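Local coordinates for ATP:cob(I)alamin adenosyltransferase (Salmonella enterica subsp. enterica serovar Livingstone, PDB 5CX7), which binds heme through its C-terminal domain, while the full-length enzyme probably converts cob(I)alamin to adenosylcobalamin, the cofactor of propanediol dehydratase, at residues 34-39 with 53-58; 67-72 with 99-104; 18-23 with 135-140. All coordinates share one frame; numbering follows the deposited sequence.

How the interactions relate
The chain illustrates how one wide closure can enclose two smaller ones. It first runs through helix 14-31, whose residues 18-23 must wait for residues 135-140, near the C terminus, to complete interaction 3. Inside that span, interaction 1 closes a short loop by bringing residues 53-58 back against the residues that lead into strand 36-41. Interaction 2 follows in series, joining helix 59-72 to the loop ahead of strand 107-112; none of the three loops cross. Strand 36-41 links them physically: S38 packs on A67 of interaction 2, and I39 touches L20 and T21 of interaction 3. Interactions 2 and 3 do not touch and lie on opposite sides of the chain's centre.

Interaction 1: residues 34-39 with 53-58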
loop_
_atom_site.group_PDB
_atom_site.type_symbol
_atom_site.label_atom_id
_atom_site.label_comp_id
_atom_site.label_asym_id
_atom_site.label_seq_id
_atom_site.Cartn_x
_atom_site.Cartn_y
_atom_site.Cartn_z
ATOM N N PRO E 34 -22.459 17.218 -11.641
ATOM C CA PRO E 34 -22.084 17.041 -10.250
ATOM C C PRO E 34 -20.594 16.820 -10.047
ATOM O O PRO E 34 -20.000 16.022 -10.760
ATOM C CB PRO E 34 -22.866 15.783 -9.837
ATOM C CG PRO E 34 -23.122 15.030 -11.073
ATOM C CD PRO E 34 -23.058 15.989 -12.226
ATOM N N VAL E 35 -20.004 17.557 -9.110
ATOM C CA VAL E 35 -18.577 17.478 -8.838
ATOM C C VAL E 35 -18.289 17.196 -7.383
ATOM O O VAL E 35 -19.149 17.321 -6.510
ATOM C CB VAL E 35 -17.797 18.734 -9.311
ATOM C CG1 VAL E 35 -17.960 18.934 -10.823
ATOM C CG2 VAL E 35 -18.221 19.994 -8.541
ATOM N N VAL E 36 -17.010 16.850 -7.141
ATOM C CA VAL E 36 -16.450 16.919 -5.874
ATOM C C VAL E 36 -15.532 18.156 -5.821
ATOM O O VAL E 36 -14.781 18.417 -6.743
ATOM C CB VAL E 36 -15.588 15.634 -5.537
ATOM C CG1 VAL E 36 -14.872 15.774 -4.186
ATOM C CG2 VAL E 36 -16.428 14.408 -5.540
ATOM N N VAL E 37 -15.614 18.873 -4.703
ATOM C CA VAL E 37 -14.835 20.103 -4.411
ATOM C C VAL E 37 -13.948 19.827 -3.266
ATOM O O VAL E 37 -14.391 19.255 -2.266
ATOM C CB VAL E 37 -15.743 21.291 -3.944
ATOM C CG1 VAL E 37 -14.946 22.537 -3.684
ATOM C CG2 VAL E 37 -16.839 21.542 -4.953
ATOM N N SER E 38 -12.692 20.167 -3.401
ATOM C CA SER E 38 -11.778 19.933 -2.358
ATOM C C SER E 38 -10.880 21.132 -2.192
ATOM O O SER E 38 -10.389 21.694 -3.154
ATOM C CB SER E 38 -10.904 18.662 -2.640
ATOM O OG SER E 38 -9.811 18.578 -1.688
ATOM N N ILE E 39 -10.648 21.484 -0.954
ATOM C CA ILE E 39 -9.738 22.585 -0.591
ATOM C C ILE E 39 -8.712 21.981 0.390
ATOM O O ILE E 39 -9.083 21.398 1.372
ATOM C CB ILE E 39 -10.446 23.769 0.058
ATOM C CG1 ILE E 39 -11.570 24.285 -0.868
ATOM C CG2 ILE E 39 -9.470 24.892 0.330
ATOM C CD1 ILE E 39 -12.499 25.279 -0.231
ATOM N N PRO E 53 -24.395 15.122 -5.197
ATOM C CA PRO E 53 -24.996 13.825 -5.521
ATOM C C PRO E 53 -24.692 13.377 -6.951
ATOM O O PRO E 53 -24.666 14.180 -7.864
ATOM C CB PRO E 53 -26.516 14.061 -5.318
ATOM C CG PRO E 53 -26.611 15.236 -4.441
ATOM C CD PRO E 53 -25.401 16.111 -4.721
ATOM N N ASP E 54 -24.406 12.079 -7.104
ATOM C CA ASP E 54 -24.102 11.446 -8.381
ATOM C C ASP E 54 -22.797 11.872 -9.043
ATOM O O ASP E 54 -22.556 11.484 -10.187
ATOM C CB ASP E 54 -25.239 11.604 -9.400
ATOM C CG ASP E 54 -26.544 11.038 -8.914
ATOM O OD1 ASP E 54 -26.548 9.918 -8.390
ATOM O OD2 ASP E 54 -27.579 11.732 -9.080
ATOM N N ALA E 55 -21.917 12.573 -8.340
ATOM C CA ALA E 55 -20.589 12.816 -8.897
ATOM C C ALA E 55 -19.884 11.483 -9.201
ATOM O O ALA E 55 -20.011 10.491 -8.467
ATOM C CB ALA E 55 -19.730 13.636 -7.951
ATOM N N LEU E 56 -19.089 11.482 -10.253
ATOM C CA LEU E 56 -18.328 10.261 -10.618
ATOM C C LEU E 56 -17.592 9.783 -9.399
ATOM O O LEU E 56 -16.929 10.594 -8.722
ATOM C CB LEU E 56 -17.300 10.556 -11.683
ATOM C CG LEU E 56 -17.775 10.930 -13.077
ATOM C CD1 LEU E 56 -16.574 11.223 -13.997
ATOM C CD2 LEU E 56 -18.641 9.866 -13.702
ATOM N N LEU E 57 -17.597 8.468 -9.159
ATOM C CA LEU E 57 -16.828 7.960 -8.008
ATOM C C LEU E 57 -15.360 8.290 -8.020
ATOM O O LEU E 57 -14.806 8.618 -6.958
ATOM C CB LEU E 57 -16.962 6.446 -7.810
ATOM C CG LEU E 57 -18.303 5.781 -7.539
ATOM C CD1 LEU E 57 -18.074 4.293 -7.337
ATOM C CD2 LEU E 57 -18.922 6.385 -6.291
ATOM N N VAL E 58 -14.739 8.271 -9.170
ATOM C CA VAL E 58 -13.316 8.672 -9.318
ATOM C C VAL E 58 -12.997 10.065 -8.778
ATOM O O VAL E 58 -11.911 10.328 -8.301
ATOM C CB VAL E 58 -12.732 8.538 -10.716
ATOM C CG1 VAL E 58 -12.739 7.088 -11.178
ATOM C CG2 VAL E 58 -13.418 9.477 -11.727
HETATM O O HOH W 1 -19.658 13.814 -12.341
#
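P34 and A55 bring the two backbones together at a single point, their CA atoms 4.7 Å apart, and no direct hydrogen bond joins residues 34-39 to 53-58. The proline ring does most of the touching. Its CB sits 3.1 Å from P53 O, a tight carbon-to-carbonyl approach, while CG leans on the next carbonyl at 3.7 Å from D54 O. One ring thus rests against two successive peptide oxygens. D54 adopts a positive phi of 67°, and the chain turns there before A55 arrives beside the strand entrance. The methyl CB of A55 then lies 4.2 Å from P34 CB and equally far from V36 CG2, so it is held between the proline and the first residue of the strand. V36 CG2, which lies beside the backbone N and anti to the carbonyl carbon, is the branch that meets this methyl.

A water supplies the polar link: it donates to P34 O at 2.7 Å and accepts from L56 N at 3.2 Å. Further out, D54 O accepts a hydrogen bond from K74 NZ of a second subunit, which places this loop at a subunit boundary. Backbone bonds from V35 to M52 and from V37 to W50 show the setting: strands 36-41 and 46-51 form an antiparallel beta hairpin, and its exit loop folds back across the hairpin's opening before helix 59-72 begins.

Interaction 2: residues 67-72 with 99-104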
loop_
_atom_site.group_PDB
_atom_site.type_symbol
_atom_site.label_atom_id
_atom_site.label_comp_id
_atom_site.label_asym_id
_atom_site.label_seq_id
_atom_site.Cartn_x
_atom_site.Cartn_y
_atom_site.Cartn_z
ATOM N N ALA E 67 -6.056 19.287 -5.613
ATOM C CA ALA E 67 -5.847 20.355 -4.682
ATOM C C ALA E 67 -4.504 20.232 -4.031
ATOM O O ALA E 67 -3.726 21.228 -3.924
ATOM C CB ALA E 67 -6.932 20.360 -3.644
ATOM N N TRP E 68 -4.176 18.977 -3.636
ATOM C CA TRP E 68 -2.872 18.724 -3.042
ATOM C C TRP E 68 -1.704 18.980 -4.015
ATOM O O TRP E 68 -0.701 19.601 -3.620
ATOM C CB TRP E 68 -2.785 17.260 -2.557
ATOM C CG TRP E 68 -1.530 17.008 -1.812
ATOM C CD1 TRP E 68 -1.324 17.172 -0.502
ATOM C CD2 TRP E 68 -0.336 16.446 -2.331
ATOM N NE1 TRP E 68 -0.041 16.787 -0.138
ATOM C CE2 TRP E 68 0.591 16.327 -1.233
ATOM C CE3 TRP E 68 0.066 16.020 -3.589
ATOM C CZ2 TRP E 68 1.850 15.785 -1.373
ATOM C CZ3 TRP E 68 1.393 15.574 -3.742
ATOM C CH2 TRP E 68 2.227 15.413 -2.637
ATOM N N THR E 69 -1.864 18.548 -5.260
ATOM C CA THR E 69 -0.852 18.775 -6.288
ATOM C C THR E 69 -0.516 20.271 -6.431
ATOM O O THR E 69 0.632 20.642 -6.607
ATOM C CB THR E 69 -1.355 18.228 -7.635
ATOM O OG1 THR E 69 -1.602 16.812 -7.560
ATOM C CG2 THR E 69 -0.372 18.464 -8.722
ATOM N N ALA E 70 -1.588 21.081 -6.504
ATOM C CA ALA E 70 -1.446 22.496 -6.667
ATOM C C ALA E 70 -0.504 23.049 -5.613
ATOM O O ALA E 70 0.346 23.908 -5.918
ATOM C CB ALA E 70 -2.810 23.203 -6.646
ATOM N N VAL E 71 -0.694 22.672 -4.363
ATOM C CA VAL E 71 0.159 23.156 -3.294
ATOM C C VAL E 71 1.556 22.497 -3.328
ATOM O O VAL E 71 2.604 23.204 -3.184
ATOM C CB VAL E 71 -0.543 22.963 -1.930
ATOM C CG1 VAL E 71 0.361 22.992 -0.673
ATOM C CG2 VAL E 71 -1.702 23.938 -1.727
ATOM N N ALA E 72 1.572 21.185 -3.543
ATOM C CA ALA E 72 2.823 20.388 -3.494
ATOM C C ALA E 72 3.808 20.712 -4.603
ATOM O O ALA E 72 5.004 20.503 -4.458
ATOM C CB ALA E 72 2.470 18.881 -3.530
ATOM N N GLY E 99 0.784 8.124 -7.544
ATOM C CA GLY E 99 -0.560 8.604 -7.785
ATOM C C GLY E 99 -0.997 9.813 -6.993
ATOM O O GLY E 99 -2.143 10.216 -7.121
ATOM N N LYS E 100 -0.106 10.434 -6.209
ATOM C CA LYS E 100 -0.525 11.578 -5.392
ATOM C C LYS E 100 -0.726 12.859 -6.194
ATOM O O LYS E 100 -1.429 13.765 -5.727
ATOM C CB LYS E 100 0.459 11.851 -4.288
ATOM C CG LYS E 100 0.351 10.768 -3.214
ATOM C CD LYS E 100 1.026 11.197 -1.950
ATOM C CE LYS E 100 2.503 11.326 -2.147
ATOM N NZ LYS E 100 3.072 9.975 -2.348
ATOM N N VAL E 101 -0.107 12.955 -7.352
ATOM C CA VAL E 101 -0.199 14.128 -8.197
ATOM C C VAL E 101 -1.102 13.820 -9.406
ATOM O O VAL E 101 -1.037 12.727 -9.970
ATOM C CB VAL E 101 1.121 14.716 -8.686
ATOM C CG1 VAL E 101 1.912 15.239 -7.478
ATOM C CG2 VAL E 101 1.896 13.757 -9.546
ATOM N N VAL E 102 -1.948 14.806 -9.767
ATOM C CA VAL E 102 -2.781 14.734 -10.944
ATOM C C VAL E 102 -2.323 15.819 -11.866
ATOM O O VAL E 102 -2.155 16.980 -11.427
ATOM C CB VAL E 102 -4.287 14.874 -10.561
ATOM C CG1 VAL E 102 -5.133 15.020 -11.819
ATOM C CG2 VAL E 102 -4.769 13.665 -9.754
ATOM N N THR E 103 -2.170 15.489 -13.129
ATOM C CA THR E 103 -1.490 16.346 -14.095
ATOM C C THR E 103 -2.366 16.864 -15.214
ATOM O O THR E 103 -1.881 17.373 -16.244
ATOM C CB THR E 103 -0.295 15.588 -14.682
ATOM O OG1 THR E 103 -0.744 14.336 -15.227
ATOM C CG2 THR E 103 0.696 15.278 -13.550
ATOM N N PHE E 104 -3.678 16.730 -15.034
ATOM C CA PHE E 104 -4.644 17.451 -15.893
ATOM C C PHE E 104 -5.425 18.440 -15.081
ATOM O O PHE E 104 -5.443 18.433 -13.864
ATOM C CB PHE E 104 -5.560 16.456 -16.679
ATOM C CG PHE E 104 -6.214 15.394 -15.820
ATOM C CD1 PHE E 104 -7.380 15.667 -15.092
ATOM C CD2 PHE E 104 -5.738 14.083 -15.823
ATOM C CE1 PHE E 104 -7.979 14.695 -14.289
ATOM C CE2 PHE E 104 -6.385 13.104 -15.088
ATOM C CZ PHE E 104 -7.456 13.406 -14.271
#
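T69 meets V102 through the one hydrogen bond between helix residues 67-72 and loop residues 99-104. V102 N donates to T69 OG1 at 3.0 Å, with an N-H...O angle of 156°. With OG1 beside its own backbone N (chi1 -61°), the same hydroxyl also bonds to K65 O one turn earlier in the helix. Since that carbonyl can only accept, the hydroxyl gives its proton to the helix and takes one from the loop. V101 CA comes as near as 3.1 Å to OG1, a measure of how closely the loop is drawn onto the helix.

The apolar part is built round W68. V101 CG1 lies at the edge of the indole, in its plane, 3.8 Å from CZ3. K100 runs beside the same six-membered ring, its CB 3.9 Å from W68 CZ3 and its CE near CH2. K100 O comes within 3.4 Å of W68 CE3. From the helix itself A72 CB presses on one face, offset toward the rim, while L57 of a third subunit packs against W68.

Charge is carried outward. The K100 chain bends at its last two torsions, and NZ forms a salt bridge with E61 of that third subunit as well as a hydrogen bond to L97 O. By contrast, V102 O is buried here with no partner in the model; T69 CG2 is 3.6 Å from it. The chemistry implies a division of labour: the threonine hydroxyl fixes the loop to the helix, the indole supplies an apolar surface beside it, and the lysine extends the contact into the oligomer.

Interaction 3: residues 18-23 with 135-140; sequences HQLTRA and QTAIAA. With HEM (protoporphyrin IX containing Fe), chain B.
A23 and L20 of helix 14-31 pack against A137 and A140 without any hydrogen bond. A23 CB is 3.6 Å from A140 CB and also rests on the backbone of A137. Contact between L20 and A137 is reciprocal: A137 CB reaches L20 O at 3.4 Å, and L20 CD2 lies 3.4 Å from A137 O, touching I138 as well. Alanines at the meeting point suit the short 8.0 Å between the helix axes, which run roughly antiparallel at 143°.

The heme is bound by other residues of the same helix segment, on the side away from helix 127-139. H18 NE2 binds the heme iron FE at 2.0 Å, and H18 of a fourth subunit supplies the second axial nitrogen, so one bis-histidine heme bridges two chains. CG of H18 stands anti to the backbone N (chi1 -165°), and the imidazole also meets the F14 ring. R22 lays one face of its guanidinium over the heme methyl CMD, with CZ 3.4 Å away and the methyl over the group's centre. A salt bridge from R22 NE to E26 OE2 helps hold that pose, and T21 CG2 touches the methyl CMC at 3.9 Å.

Helix 14-31 therefore stands between the heme and helix 127-139. Both helices pack on the antiparallel sheet: L20 reaches I39 and L110, T21 packs on I39, V48 and W50, and I138 meets Y108 and L110.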
loop_
_atom_site.group_PDB
_atom_site.type_symbol
_atom_site.label_atom_id
_atom_site.label_comp_id
_atom_site.label_asym_id
_atom_site.label_seq_id
_atom_site.Cartn_x
_atom_site.Cartn_y
_atom_site.Cartn_z
ATOM N N HIS E 18 -15.868 28.940 2.845
ATOM C CA HIS E 18 -17.265 28.846 2.632
ATOM C C HIS E 18 -17.657 29.338 1.243
ATOM O O HIS E 18 -18.441 28.682 0.582
ATOM C CB HIS E 18 -18.033 29.591 3.745
ATOM C CG HIS E 18 -19.487 29.242 3.779
ATOM N ND1 HIS E 18 -20.446 30.010 3.151
ATOM C CD2 HIS E 18 -20.145 28.179 4.311
ATOM C CE1 HIS E 18 -21.638 29.453 3.297
ATOM N NE2 HIS E 18 -21.457 28.365 3.987
ATOM N N GLN E 19 -17.150 30.492 0.859
ATOM C CA GLN E 19 -17.443 31.108 -0.427
ATOM C C GLN E 19 -16.877 30.343 -1.580
ATOM O O GLN E 19 -17.554 30.193 -2.570
ATOM C CB GLN E 19 -17.014 32.594 -0.509
ATOM C CG GLN E 19 -17.817 33.436 0.453
ATOM C CD GLN E 19 -19.322 33.267 0.238
ATOM O OE1 GLN E 19 -19.829 33.696 -0.792
ATOM N NE2 GLN E 19 -20.039 32.709 1.206
ATOM N N LEU E 20 -15.662 29.819 -1.433
ATOM C CA LEU E 20 -15.094 28.979 -2.464
ATOM C C LEU E 20 -15.974 27.790 -2.714
ATOM O O LEU E 20 -16.267 27.485 -3.882
ATOM C CB LEU E 20 -13.697 28.466 -2.083
ATOM C CG LEU E 20 -12.521 29.415 -2.234
ATOM C CD1 LEU E 20 -11.283 28.878 -1.527
ATOM C CD2 LEU E 20 -12.224 29.709 -3.689
ATOM N N THR E 21 -16.389 27.148 -1.656
ATOM C CA THR E 21 -17.159 25.923 -1.726
ATOM C C THR E 21 -18.570 26.141 -2.305
ATOM O O THR E 21 -19.000 25.507 -3.261
ATOM C CB THR E 21 -17.250 25.249 -0.398
ATOM O OG1 THR E 21 -15.952 25.025 0.148
ATOM C CG2 THR E 21 -17.936 23.885 -0.561
ATOM N N ARG E 22 -19.252 27.125 -1.778
ATOM C CA ARG E 22 -20.517 27.539 -2.345
ATOM C C ARG E 22 -20.463 27.937 -3.790
ATOM O O ARG E 22 -21.320 27.545 -4.536
ATOM C CB ARG E 22 -21.014 28.677 -1.534
ATOM C CG ARG E 22 -22.379 29.165 -1.852
ATOM C CD ARG E 22 -22.963 30.159 -0.836
ATOM N NE ARG E 22 -24.226 30.558 -1.437
ATOM C CZ ARG E 22 -25.003 31.550 -0.993
ATOM N NH1 ARG E 22 -24.696 32.232 0.104
ATOM N NH2 ARG E 22 -26.083 31.858 -1.668
ATOM N N ALA E 23 -19.524 28.799 -4.167
ATOM C CA ALA E 23 -19.420 29.249 -5.550
ATOM C C ALA E 23 -19.092 28.092 -6.472
ATOM O O ALA E 23 -19.608 28.057 -7.597
ATOM C CB ALA E 23 -18.365 30.317 -5.701
ATOM N N GLN E 135 -12.127 28.078 -11.532
ATOM C CA GLN E 135 -11.878 29.508 -11.806
ATOM C C GLN E 135 -13.001 30.404 -11.311
ATOM O O GLN E 135 -12.754 31.459 -10.748
ATOM C CB GLN E 135 -11.664 29.756 -13.295
ATOM C CG GLN E 135 -10.350 29.219 -13.840
ATOM C CD GLN E 135 -10.436 28.971 -15.356
ATOM O OE1 GLN E 135 -11.347 29.411 -16.006
ATOM N NE2 GLN E 135 -9.481 28.234 -15.896
ATOM N N THR E 136 -14.219 29.965 -11.507
ATOM C CA THR E 136 -15.405 30.698 -11.025
ATOM C C THR E 136 -15.364 30.817 -9.514
ATOM O O THR E 136 -15.676 31.871 -8.974
ATOM C CB THR E 136 -16.716 29.998 -11.504
ATOM O OG1 THR E 136 -16.698 29.907 -12.916
ATOM C CG2 THR E 136 -17.982 30.769 -11.065
ATOM N N ALA E 137 -15.040 29.720 -8.813
ATOM C CA ALA E 137 -15.033 29.713 -7.366
ATOM C C ALA E 137 -13.952 30.648 -6.870
ATOM O O ALA E 137 -14.199 31.418 -5.937
ATOM C CB ALA E 137 -14.792 28.313 -6.855
ATOM N N ILE E 138 -12.794 30.620 -7.515
ATOM C CA ILE E 138 -11.679 31.439 -7.124
ATOM C C ILE E 138 -11.977 32.942 -7.292
ATOM O O ILE E 138 -11.626 33.741 -6.438
ATOM C CB ILE E 138 -10.427 31.036 -7.877
ATOM C CG1 ILE E 138 -9.912 29.670 -7.322
ATOM C CG2 ILE E 138 -9.311 32.060 -7.743
ATOM C CD1 ILE E 138 -8.955 28.952 -8.279
ATOM N N ALA E 139 -12.656 33.276 -8.370
ATOM C CA ALA E 139 -13.122 34.651 -8.615
ATOM C C ALA E 139 -14.084 35.134 -7.531
ATOM O O ALA E 139 -14.188 36.337 -7.346
ATOM C CB ALA E 139 -13.738 34.765 -10.013
ATOM N N ALA E 140 -14.800 34.245 -6.821
ATOM C CA ALA E 140 -15.728 34.651 -5.765
ATOM C C ALA E 140 -15.026 35.192 -4.527
ATOM O O ALA E 140 -15.661 35.799 -3.693
ATOM C CB ALA E 140 -16.648 33.507 -5.361
HETATM C CHA HEM B . -24.585 29.853 5.664
HETATM C CHB HEM B . -21.369 26.662 7.446
HETATM C CHC HEM B . -21.325 24.678 3.038
HETATM C CHD HEM B . -24.820 27.591 1.482
HETATM C C1A HEM B . -23.705 29.186 6.454
HETATM C C2A HEM B . -23.341 29.605 7.742
HETATM C C3A HEM B . -22.432 28.710 8.236
HETATM C C4A HEM B . -22.233 27.709 7.289
HETATM C CMA HEM B . -21.736 28.769 9.585
HETATM C CAA HEM B . -23.815 30.857 8.469
HETATM C CBA HEM B . -22.697 31.911 8.258
HETATM C CGA HEM B . -23.197 33.330 8.133
HETATM O O1A HEM B . -23.087 34.099 9.125
HETATM O O2A HEM B . -23.690 33.722 7.042
HETATM C C1B HEM B . -21.083 25.814 6.396
HETATM C C2B HEM B . -20.143 24.785 6.469
HETATM C C3B HEM B . -20.120 24.215 5.232
HETATM C C4B HEM B . -21.076 24.958 4.374
HETATM C CMB HEM B . -19.350 24.443 7.738
HETATM C CAB HEM B . -19.263 23.054 4.920
HETATM C CBB HEM B . -19.169 22.389 3.793
HETATM C C1C HEM B . -22.248 25.294 2.212
HETATM C C2C HEM B . -22.479 24.940 0.848
HETATM C C3C HEM B . -23.508 25.792 0.411
HETATM C C4C HEM B . -23.848 26.633 1.528
HETATM C CMC HEM B . -21.755 23.852 0.037
HETATM C CAC HEM B . -24.209 25.927 -0.909
HETATM C CBC HEM B . -24.003 25.209 -1.985
HETATM C C1D HEM B . -25.004 28.434 2.555
HETATM C C2D HEM B . -26.005 29.493 2.397
HETATM C C3D HEM B . -25.951 30.176 3.561
HETATM C C4D HEM B . -24.936 29.479 4.402
HETATM C CMD HEM B . -26.885 29.727 1.180
HETATM C CAD HEM B . -26.825 31.379 3.932
HETATM C CBD HEM B . -26.559 32.645 3.113
HETATM C CGD HEM B . -25.903 33.748 3.915
HETATM O O1D HEM B . -26.385 34.929 3.901
HETATM O O2D HEM B . -24.854 33.487 4.558
HETATM N NA HEM B . -22.985 28.020 6.177
HETATM N NB HEM B . -21.597 25.873 5.169
HETATM N NC HEM B . -23.039 26.351 2.581
HETATM N ND HEM B . -24.376 28.462 3.765
HETATM FE FE HEM B . -23.017 27.240 4.459
#